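Local structure of CBS domain-containing predicted protein TM0935 (Thermotoga maritima, 1O50) at residues 68-76 with 90-101; 104-112 with 124-134. The protein is of unknown function but, as a tandem CBS-domain protein, may act as a regulatory module that senses an adenosine-containing ligand. All coordinates share one frame; numbering follows the deposited sequence.

Contact 1: residues 68-76 with 90-101; sequences LLKVSGFHF and MKRLIAKNASEI
V71 meets I101 and L93 at the tight end of this contact, where a long loop of the CBS-domain pair fold returns across helix 65-77 before entering helix 98-101. V71 CG1 lies 3.7 Å from I101 CG2 and also reaches L93 CD1. A turn earlier, L68 CD1 meets I101 CD1 at the same separation of 3.7 Å. I63 of strand 58-64 touches both L68 and I101, so this end joins the domain core.

Further along the helix, H75 lies with one face under L93 CD1, a CH-pi contact 4.1 Å from the ring centroid. E156 of the second subunit takes the H75 NE2 hydrogen bond and a salt bridge from K96 NZ, so one carboxylate of the partner ties the helix to the loop.

The looser, partly exposed side belongs to F74 and M90, whose side chains run antiparallel alongside one another. F74 CG stands anti to the backbone N (chi1 180°), which carries the ring out to the loop; M90 CG sits over its face, 4.2 Å from the centroid. The sulfur is oblique at 5.0 Å from that centroid, a Met-aromatic contact, and M90 CE packs on F74 CB. An alanine here keeps CB but removes the ring, which would probably leave M90 CG and SD without their aromatic surface.

Between the two regions a water bridges the segments: it accepts from L93 N at 2.9 Å and hydrogen-bonds H75 ND1 at 2.7 Å, in the plane of the imidazole.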
loop_
_atom_site.group_PDB
_atom_site.type_symbol
_atom_site.label_atom_id
_atom_site.label_comp_id
_atom_site.label_asym_id
_atom_site.label_seq_id
_atom_site.Cartn_x
_atom_site.Cartn_y
_atom_site.Cartn_z
ATOM N N LEU A 68 -4.276 9.717 -2.208
ATOM C CA LEU A 68 -4.190 10.218 -3.582
ATOM C C LEU A 68 -5.184 9.501 -4.503
ATOM O O LEU A 68 -5.816 10.117 -5.379
ATOM C CB LEU A 68 -2.755 10.047 -4.112
ATOM C CG LEU A 68 -2.412 10.636 -5.480
ATOM C CD1 LEU A 68 -2.910 12.078 -5.641
ATOM C CD2 LEU A 68 -0.888 10.553 -5.742
ATOM N N LEU A 69 -5.366 8.204 -4.262
ATOM C CA LEU A 69 -6.320 7.399 -5.012
ATOM C C LEU A 69 -7.743 7.907 -4.714
ATOM O O LEU A 69 -8.549 8.076 -5.624
ATOM C CB LEU A 69 -6.163 5.925 -4.625
ATOM C CG LEU A 69 -6.897 4.898 -5.471
ATOM C CD1 LEU A 69 -6.276 4.871 -6.887
ATOM C CD2 LEU A 69 -6.907 3.490 -4.840
ATOM N N LYS A 70 -8.025 8.211 -3.454
ATOM C CA LYS A 70 -9.330 8.675 -3.045
ATOM C C LYS A 70 -9.624 10.078 -3.632
ATOM O O LYS A 70 -10.699 10.334 -4.163
ATOM C CB LYS A 70 -9.473 8.665 -1.507
ATOM C CG LYS A 70 -9.656 7.275 -0.921
ATOM C CD LYS A 70 -9.633 7.319 0.597
ATOM C CE LYS A 70 -9.693 5.916 1.212
ATOM N NZ LYS A 70 -9.578 5.961 2.743
ATOM N N VAL A 71 -8.649 10.965 -3.509
ATOM C CA VAL A 71 -8.707 12.309 -4.074
ATOM C C VAL A 71 -8.995 12.200 -5.588
ATOM O O VAL A 71 -9.767 12.981 -6.148
ATOM C CB VAL A 71 -7.348 13.039 -3.786
ATOM C CG1 VAL A 71 -7.132 14.181 -4.739
ATOM C CG2 VAL A 71 -7.305 13.502 -2.347
ATOM N N SER A 72 -8.368 11.214 -6.234
ATOM C CA SER A 72 -8.454 11.026 -7.673
ATOM C C SER A 72 -9.822 10.523 -8.074
ATOM O O SER A 72 -10.393 11.063 -8.985
ATOM C CB SER A 72 -7.344 10.113 -8.201
ATOM O OG SER A 72 -6.086 10.634 -7.816
ATOM N N GLY A 73 -10.377 9.537 -7.371
ATOM C CA GLY A 73 -11.712 9.060 -7.626
ATOM C C GLY A 73 -12.798 10.101 -7.501
ATOM O O GLY A 73 -13.795 10.048 -8.226
ATOM N N PHE A 74 -12.678 11.009 -6.524
ATOM C CA PHE A 74 -13.585 12.125 -6.413
ATOM C C PHE A 74 -13.423 13.113 -7.587
ATOM O O PHE A 74 -14.374 13.497 -8.222
ATOM C CB PHE A 74 -13.409 12.864 -5.089
ATOM C CG PHE A 74 -14.320 14.017 -4.959
ATOM C CD1 PHE A 74 -15.671 13.811 -4.807
ATOM C CD2 PHE A 74 -13.838 15.321 -5.053
ATOM C CE1 PHE A 74 -16.569 14.889 -4.710
ATOM C CE2 PHE A 74 -14.692 16.397 -4.965
ATOM C CZ PHE A 74 -16.070 16.196 -4.781
ATOM N N HIS A 75 -12.183 13.506 -7.875
ATOM C CA HIS A 75 -11.938 14.501 -8.897
ATOM C C HIS A 75 -12.387 14.032 -10.284
ATOM O O HIS A 75 -12.980 14.799 -11.020
ATOM C CB HIS A 75 -10.432 14.819 -8.965
ATOM C CG HIS A 75 -10.101 15.898 -9.943
ATOM N ND1 HIS A 75 -10.406 17.221 -9.712
ATOM C CD2 HIS A 75 -9.492 15.854 -11.153
ATOM C CE1 HIS A 75 -9.987 17.947 -10.735
ATOM N NE2 HIS A 75 -9.445 17.143 -11.626
ATOM N N PHE A 76 -12.070 12.782 -10.637
ATOM C CA PHE A 76 -12.327 12.267 -11.979
ATOM C C PHE A 76 -13.668 11.561 -12.139
ATOM O O PHE A 76 -14.241 11.594 -13.216
ATOM C CB PHE A 76 -11.188 11.358 -12.409
ATOM C CG PHE A 76 -9.932 12.095 -12.720
ATOM C CD1 PHE A 76 -9.808 12.793 -13.912
ATOM C CD2 PHE A 76 -8.869 12.104 -11.847
ATOM C CE1 PHE A 76 -8.663 13.489 -14.193
ATOM C CE2 PHE A 76 -7.731 12.769 -12.143
ATOM C CZ PHE A 76 -7.639 13.485 -13.315
ATOM N N MET A 90 -15.064 16.214 0.993
ATOM C CA MET A 90 -14.047 16.411 -0.045
ATOM C C MET A 90 -14.425 17.520 -1.015
ATOM O O MET A 90 -15.587 17.682 -1.400
ATOM C CB MET A 90 -13.638 15.156 -0.794
ATOM C CG MET A 90 -14.607 13.998 -0.861
ATOM S SD MET A 90 -13.644 12.437 -0.982
ATOM C CE MET A 90 -11.789 12.990 -1.494
ATOM N N LYS A 91 -13.397 18.283 -1.371
ATOM C CA LYS A 91 -13.548 19.582 -2.002
ATOM C C LYS A 91 -12.838 19.544 -3.346
ATOM O O LYS A 91 -12.092 18.628 -3.650
ATOM C CB LYS A 91 -12.976 20.688 -1.105
ATOM C CG LYS A 91 -13.662 20.863 0.232
ATOM C CD LYS A 91 -15.104 21.241 0.070
ATOM C CE LYS A 91 -15.617 22.231 1.132
ATOM N NZ LYS A 91 -15.404 23.686 0.738
ATOM N N ARG A 92 -13.080 20.574 -4.142
ATOM C CA ARG A 92 -12.656 20.610 -5.521
ATOM C C ARG A 92 -11.182 20.986 -5.593
ATOM O O ARG A 92 -10.734 21.917 -4.898
ATOM C CB ARG A 92 -13.532 21.628 -6.247
ATOM C CG ARG A 92 -13.159 21.895 -7.677
ATOM C CD ARG A 92 -14.055 22.929 -8.341
ATOM N NE ARG A 92 -13.629 23.088 -9.737
ATOM C CZ ARG A 92 -14.317 23.732 -10.666
ATOM N NH1 ARG A 92 -15.467 24.322 -10.377
ATOM N NH2 ARG A 92 -13.831 23.798 -11.887
ATOM N N LEU A 93 -10.434 20.299 -6.454
ATOM C CA LEU A 93 -9.062 20.664 -6.725
ATOM C C LEU A 93 -9.038 21.889 -7.647
ATOM O O LEU A 93 -9.792 21.954 -8.614
ATOM C CB LEU A 93 -8.316 19.501 -7.352
ATOM C CG LEU A 93 -8.204 18.252 -6.479
ATOM C CD1 LEU A 93 -7.542 17.171 -7.288
ATOM C CD2 LEU A 93 -7.415 18.550 -5.206
ATOM N N ILE A 94 -8.173 22.851 -7.320
ATOM C CA ILE A 94 -7.997 24.076 -8.105
ATOM C C ILE A 94 -6.552 24.181 -8.666
ATOM O O ILE A 94 -6.341 24.138 -9.883
ATOM C CB ILE A 94 -8.371 25.311 -7.215
ATOM C CG1 ILE A 94 -9.771 25.137 -6.593
ATOM C CG2 ILE A 94 -8.293 26.610 -7.988
ATOM C CD1 ILE A 94 -10.925 25.378 -7.534
ATOM N N ALA A 95 -5.568 24.310 -7.782
ATOM C CA ALA A 95 -4.138 24.319 -8.167
ATOM C C ALA A 95 -3.645 22.926 -8.596
ATOM O O ALA A 95 -2.716 22.791 -9.430
ATOM C CB ALA A 95 -3.296 24.875 -7.000
ATOM N N LYS A 96 -4.331 21.883 -8.104
ATOM C CA LYS A 96 -3.903 20.500 -8.236
ATOM C C LYS A 96 -2.431 20.335 -7.810
ATOM O O LYS A 96 -1.562 19.982 -8.590
ATOM C CB LYS A 96 -4.184 20.012 -9.663
ATOM C CG LYS A 96 -5.700 20.074 -10.021
ATOM C CD LYS A 96 -5.930 20.504 -11.472
ATOM C CE LYS A 96 -7.403 20.783 -11.688
ATOM N NZ LYS A 96 -7.732 21.125 -13.116
ATOM N N ASN A 97 -2.151 20.633 -6.560
ATOM C CA ASN A 97 -0.800 20.473 -6.047
ATOM C C ASN A 97 -0.780 19.751 -4.680
ATOM O O ASN A 97 -1.834 19.446 -4.108
ATOM C CB ASN A 97 -0.032 21.804 -6.055
ATOM C CG ASN A 97 -0.626 22.879 -5.107
ATOM O OD1 ASN A 97 -1.202 22.590 -4.068
ATOM N ND2 ASN A 97 -0.407 24.121 -5.458
ATOM N N ALA A 98 0.418 19.460 -4.193
ATOM C CA ALA A 98 0.586 18.822 -2.904
ATOM C C ALA A 98 -0.125 19.532 -1.758
ATOM O O ALA A 98 -0.751 18.873 -0.924
ATOM C CB ALA A 98 2.077 18.742 -2.583
ATOM N N SER A 99 -0.054 20.852 -1.672
ATOM C CA SER A 99 -0.651 21.528 -0.493
ATOM C C SER A 99 -2.178 21.419 -0.356
ATOM O O SER A 99 -2.735 21.625 0.737
ATOM C CB SER A 99 -0.214 22.998 -0.392
ATOM O OG SER A 99 -0.673 23.741 -1.480
ATOM N N GLU A 100 -2.857 21.160 -1.466
ATOM C CA GLU A 100 -4.310 21.007 -1.471
ATOM C C GLU A 100 -4.752 19.665 -0.944
ATOM O O GLU A 100 -5.908 19.531 -0.474
ATOM C CB GLU A 100 -4.850 21.119 -2.904
ATOM C CG GLU A 100 -4.844 22.512 -3.484
ATOM C CD GLU A 100 -5.522 22.635 -4.855
ATOM O OE1 GLU A 100 -5.432 21.704 -5.718
ATOM O OE2 GLU A 100 -6.078 23.735 -5.089
ATOM N N ILE A 101 -3.898 18.653 -1.118
ATOM C CA ILE A 101 -4.177 17.288 -0.639
ATOM C C ILE A 101 -3.368 16.738 0.571
ATOM O O ILE A 101 -3.717 15.673 1.069
ATOM C CB ILE A 101 -4.119 16.284 -1.814
ATOM C CG1 ILE A 101 -2.759 16.194 -2.464
ATOM C CG2 ILE A 101 -5.124 16.703 -2.845
ATOM C CD1 ILE A 101 -2.593 14.935 -3.356
HETATM O O HOH W 1 -11.585 17.828 -7.358
#

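Contact 2: residues 104-112 with 124-134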
loop_
_atom_site.group_PDB
_atom_site.type_symbol
_atom_site.label_atom_id
_atom_site.label_comp_id
_atom_site.label_asym_id
_atom_site.label_seq_id
_atom_site.Cartn_x
_atom_site.Cartn_y
_atom_site.Cartn_z
ATOM N N ASP A 104 -1.883 16.115 7.751
ATOM C CA ASP A 104 -0.974 16.351 8.834
ATOM C C ASP A 104 -0.070 15.156 8.970
ATOM O O ASP A 104 -0.558 14.029 9.017
ATOM C CB ASP A 104 -1.743 16.525 10.133
ATOM C CG ASP A 104 -2.550 17.797 10.160
ATOM O OD1 ASP A 104 -2.260 18.718 9.356
ATOM O OD2 ASP A 104 -3.497 17.971 10.968
ATOM N N PRO A 105 1.232 15.382 9.081
ATOM C CA PRO A 105 2.179 14.260 9.129
ATOM C C PRO A 105 2.040 13.391 10.408
ATOM O O PRO A 105 1.835 13.887 11.514
ATOM C CB PRO A 105 3.569 14.933 9.035
ATOM C CG PRO A 105 3.351 16.336 9.407
ATOM C CD PRO A 105 1.897 16.687 9.212
ATOM N N VAL A 106 2.125 12.089 10.199
ATOM C CA VAL A 106 2.245 11.086 11.245
ATOM C C VAL A 106 3.673 10.537 11.102
ATOM O O VAL A 106 4.063 10.096 10.022
ATOM C CB VAL A 106 1.263 9.934 11.008
ATOM C CG1 VAL A 106 1.460 8.821 12.065
ATOM C CG2 VAL A 106 -0.163 10.452 11.011
ATOM N N TYR A 107 4.462 10.596 12.171
ATOM C CA TYR A 107 5.862 10.228 12.060
ATOM C C TYR A 107 6.365 9.440 13.279
ATOM O O TYR A 107 5.689 9.374 14.307
ATOM C CB TYR A 107 6.687 11.498 11.870
ATOM C CG TYR A 107 6.452 12.531 12.929
ATOM C CD1 TYR A 107 7.111 12.466 14.140
ATOM C CD2 TYR A 107 5.570 13.595 12.709
ATOM C CE1 TYR A 107 6.899 13.432 15.123
ATOM C CE2 TYR A 107 5.337 14.550 13.672
ATOM C CZ TYR A 107 6.009 14.470 14.877
ATOM O OH TYR A 107 5.796 15.423 15.836
ATOM N N VAL A 108 7.560 8.862 13.151
ATOM C CA VAL A 108 8.207 8.180 14.261
ATOM C C VAL A 108 9.603 8.768 14.552
ATOM O O VAL A 108 10.084 9.602 13.822
ATOM C CB VAL A 108 8.240 6.648 14.048
ATOM C CG1 VAL A 108 6.804 6.090 14.038
ATOM C CG2 VAL A 108 8.966 6.239 12.779
ATOM N N HIS A 109 10.218 8.341 15.646
ATOM C CA HIS A 109 11.620 8.644 15.934
ATOM C C HIS A 109 12.405 7.344 15.993
ATOM O O HIS A 109 11.833 6.289 16.056
ATOM C CB HIS A 109 11.767 9.355 17.273
ATOM C CG HIS A 109 10.962 10.608 17.396
ATOM N ND1 HIS A 109 11.283 11.769 16.724
ATOM C CD2 HIS A 109 9.876 10.901 18.149
ATOM C CE1 HIS A 109 10.431 12.721 17.056
ATOM N NE2 HIS A 109 9.557 12.215 17.906
ATOM N N MET A 110 13.725 7.442 16.029
ATOM C CA MET A 110 14.612 6.270 16.118
ATOM C C MET A 110 14.342 5.388 17.352
ATOM O O MET A 110 14.414 4.148 17.280
ATOM C CB MET A 110 16.087 6.723 16.081
ATOM C CG MET A 110 16.560 7.179 14.703
ATOM S SD MET A 110 16.437 5.872 13.507
ATOM C CE MET A 110 16.665 6.770 11.915
ATOM N N ASP A 111 14.003 6.029 18.465
ATOM C CA ASP A 111 13.832 5.342 19.738
ATOM C C ASP A 111 12.383 4.896 19.940
ATOM O O ASP A 111 12.067 4.249 20.921
ATOM C CB ASP A 111 14.421 6.185 20.895
ATOM C CG ASP A 111 15.973 6.279 20.830
ATOM O OD1 ASP A 111 16.567 7.276 21.342
ATOM O OD2 ASP A 111 16.685 5.398 20.276
ATOM N N THR A 112 11.513 5.190 18.982
ATOM C CA THR A 112 10.118 4.758 19.060
ATOM C C THR A 112 10.006 3.233 19.062
ATOM O O THR A 112 10.625 2.572 18.210
ATOM C CB THR A 112 9.335 5.318 17.850
ATOM O OG1 THR A 112 9.393 6.747 17.878
ATOM C CG2 THR A 112 7.867 4.999 17.936
ATOM N N ASN A 124 -3.930 4.848 11.191
ATOM C CA ASN A 124 -3.932 5.884 10.150
ATOM C C ASN A 124 -4.001 5.303 8.738
ATOM O O ASN A 124 -4.020 6.018 7.721
ATOM C CB ASN A 124 -2.654 6.720 10.306
ATOM C CG ASN A 124 -2.677 7.568 11.566
ATOM O OD1 ASN A 124 -3.347 8.590 11.603
ATOM N ND2 ASN A 124 -1.994 7.113 12.623
ATOM N N ASN A 125 -4.047 3.988 8.671
ATOM C CA ASN A 125 -4.123 3.289 7.414
ATOM C C ASN A 125 -3.072 3.763 6.426
ATOM O O ASN A 125 -3.387 4.094 5.271
ATOM C CB ASN A 125 -5.519 3.365 6.777
ATOM C CG ASN A 125 -5.594 2.521 5.481
ATOM O OD1 ASN A 125 -4.975 1.470 5.427
ATOM N ND2 ASN A 125 -6.330 2.983 4.448
ATOM N N ILE A 126 -1.821 3.827 6.890
ATOM C CA ILE A 126 -0.669 4.109 6.041
ATOM C C ILE A 126 0.371 2.969 6.173
ATOM O O ILE A 126 0.349 2.245 7.147
ATOM C CB ILE A 126 -0.037 5.486 6.439
ATOM C CG1 ILE A 126 0.509 5.426 7.852
ATOM C CG2 ILE A 126 -1.073 6.661 6.318
ATOM C CD1 ILE A 126 0.981 6.734 8.412
ATOM N N GLN A 127 1.253 2.808 5.198
ATOM C CA GLN A 127 2.307 1.800 5.197
ATOM C C GLN A 127 3.738 2.356 5.032
ATOM O O GLN A 127 4.676 1.615 4.681
ATOM C CB GLN A 127 1.999 0.758 4.113
ATOM C CG GLN A 127 0.675 0.060 4.380
ATOM C CD GLN A 127 0.443 -1.160 3.573
ATOM O OE1 GLN A 127 1.341 -1.940 3.394
ATOM N NE2 GLN A 127 -0.810 -1.387 3.149
ATOM N N GLU A 128 3.927 3.655 5.263
ATOM C CA GLU A 128 5.269 4.261 5.159
ATOM C C GLU A 128 5.204 5.553 5.903
ATOM O O GLU A 128 4.253 6.329 5.756
ATOM C CB GLU A 128 5.689 4.538 3.728
ATOM C CG GLU A 128 7.141 4.938 3.576
ATOM C CD GLU A 128 7.571 5.265 2.165
ATOM O OE1 GLU A 128 6.768 5.134 1.259
ATOM O OE2 GLU A 128 8.752 5.638 1.941
ATOM N N MET A 129 6.202 5.755 6.744
ATOM C CA MET A 129 6.247 6.875 7.647
ATOM C C MET A 129 7.650 7.343 7.653
ATOM O O MET A 129 8.557 6.531 7.552
ATOM C CB MET A 129 5.926 6.446 9.074
ATOM C CG MET A 129 4.511 6.450 9.399
ATOM S SD MET A 129 4.121 6.074 11.123
ATOM C CE MET A 129 4.790 4.534 11.189
ATOM N N PRO A 130 7.861 8.649 7.865
ATOM C CA PRO A 130 9.211 9.179 7.955
ATOM C C PRO A 130 9.691 9.063 9.383
ATOM O O PRO A 130 8.879 9.032 10.298
ATOM C CB PRO A 130 9.012 10.644 7.565
ATOM C CG PRO A 130 7.685 10.976 8.106
ATOM C CD PRO A 130 6.860 9.722 8.035
ATOM N N VAL A 131 11.007 8.988 9.558
ATOM C CA VAL A 131 11.629 9.028 10.867
ATOM C C VAL A 131 12.254 10.407 10.978
ATOM O O VAL A 131 13.012 10.822 10.114
ATOM C CB VAL A 131 12.697 7.917 11.021
ATOM C CG1 VAL A 131 13.269 7.910 12.407
ATOM C CG2 VAL A 131 12.082 6.536 10.635
ATOM N N VAL A 132 11.908 11.128 12.032
ATOM C CA VAL A 132 12.292 12.516 12.142
ATOM C C VAL A 132 13.136 12.712 13.389
ATOM O O VAL A 132 13.060 11.926 14.336
ATOM C CB VAL A 132 11.062 13.489 12.168
ATOM C CG1 VAL A 132 10.170 13.282 10.949
ATOM C CG2 VAL A 132 10.241 13.363 13.469
ATOM N N ASP A 133 13.939 13.766 13.373
ATOM C CA ASP A 133 14.717 14.140 14.533
ATOM C C ASP A 133 13.864 15.104 15.334
ATOM O O ASP A 133 12.651 15.154 15.142
ATOM C CB ASP A 133 16.087 14.704 14.130
ATOM C CG ASP A 133 16.010 15.995 13.309
ATOM O OD1 ASP A 133 14.932 16.625 13.207
ATOM O OD2 ASP A 133 17.022 16.452 12.732
ATOM N N GLU A 134 14.470 15.866 16.233
ATOM C CA GLU A 134 13.685 16.652 17.170
ATOM C C GLU A 134 13.350 18.037 16.658
ATOM O O GLU A 134 12.739 18.818 17.377
ATOM C CB GLU A 134 14.406 16.778 18.515
ATOM C CG GLU A 134 13.444 16.622 19.684
ATOM C CD GLU A 134 13.059 15.167 19.928
ATOM O OE1 GLU A 134 12.070 14.677 19.333
ATOM O OE2 GLU A 134 13.761 14.512 20.724
HETATM O O HOH W 2 14.981 10.177 15.475
#
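V108 and V131 form a single backbone bridge of the parallel kind between 104-112 and strand 128-132. V108 N gives P130 O a nearly straight bond (3.1 Å, 175° at the hydrogen), and V108 O takes V132 N at 3.0 Å. The V131 alpha carbon adds a CH contact to the same V108 O.

Side chains close in round this bridge. V108 CG1 touches M129 CE, and V108 CG2 meets V131 CG2. Y107 CD1 presses on V132 CG2, 3.3 Å away, the valine methyl coming in across the tyrosine side chain. At one end, V106 CG2 faces N124 OD1 (3.7 Å), its CG1 meets M129 SD and its CB meets I126 CD1; the V106 carbonyl oxygen is buried against M129 CG and P130 CD without a polar partner.

At the other end the H109 side chain prolongs the backbone pairing. Its ND1 donates to V132 O at 3.0 Å, with the acceptor close to the ring plane but the donor well above the carbonyl plane (47° out of it). A water linking M110 N to V132 O gives that oxygen a second donor.

Farther out, a type I turn from H109 to T112 fixes the chain, and T112 OG1 accepts from H109 N at 2.9 Å. N124 is held by its ND2 bond to L120 O.

The link through helix 114-124 is consistent with the beta-alpha-beta order of a CBS domain, its first strand reduced to one bridge: L120 packs on V106, V108 and M129, V15 of helix 15-18 covers V108 and V131, L59 of strand 58-64 touches P130, and strand 138-143 pairs with 128-132.

Overall arrangement
Contact 1 lies toward one end of the molecule, its centre about 17 Å from the centre of the chain, whereas contact 2 sits nearer the middle, about 8 Å from it. Both are partly buried, but their chemistry differs. Contact 1 sets a loop on a helix through apolar and ring packing, and its polarity is water-mediated or directed to the other subunit. Contact 2 is strand-like and rests on direct main-chain pairing. Contact 1 is complete before contact 2 begins in sequence, and their centres are about 23 Å apart, yet strand 58-64 packs against both, and each reaches the second subunit.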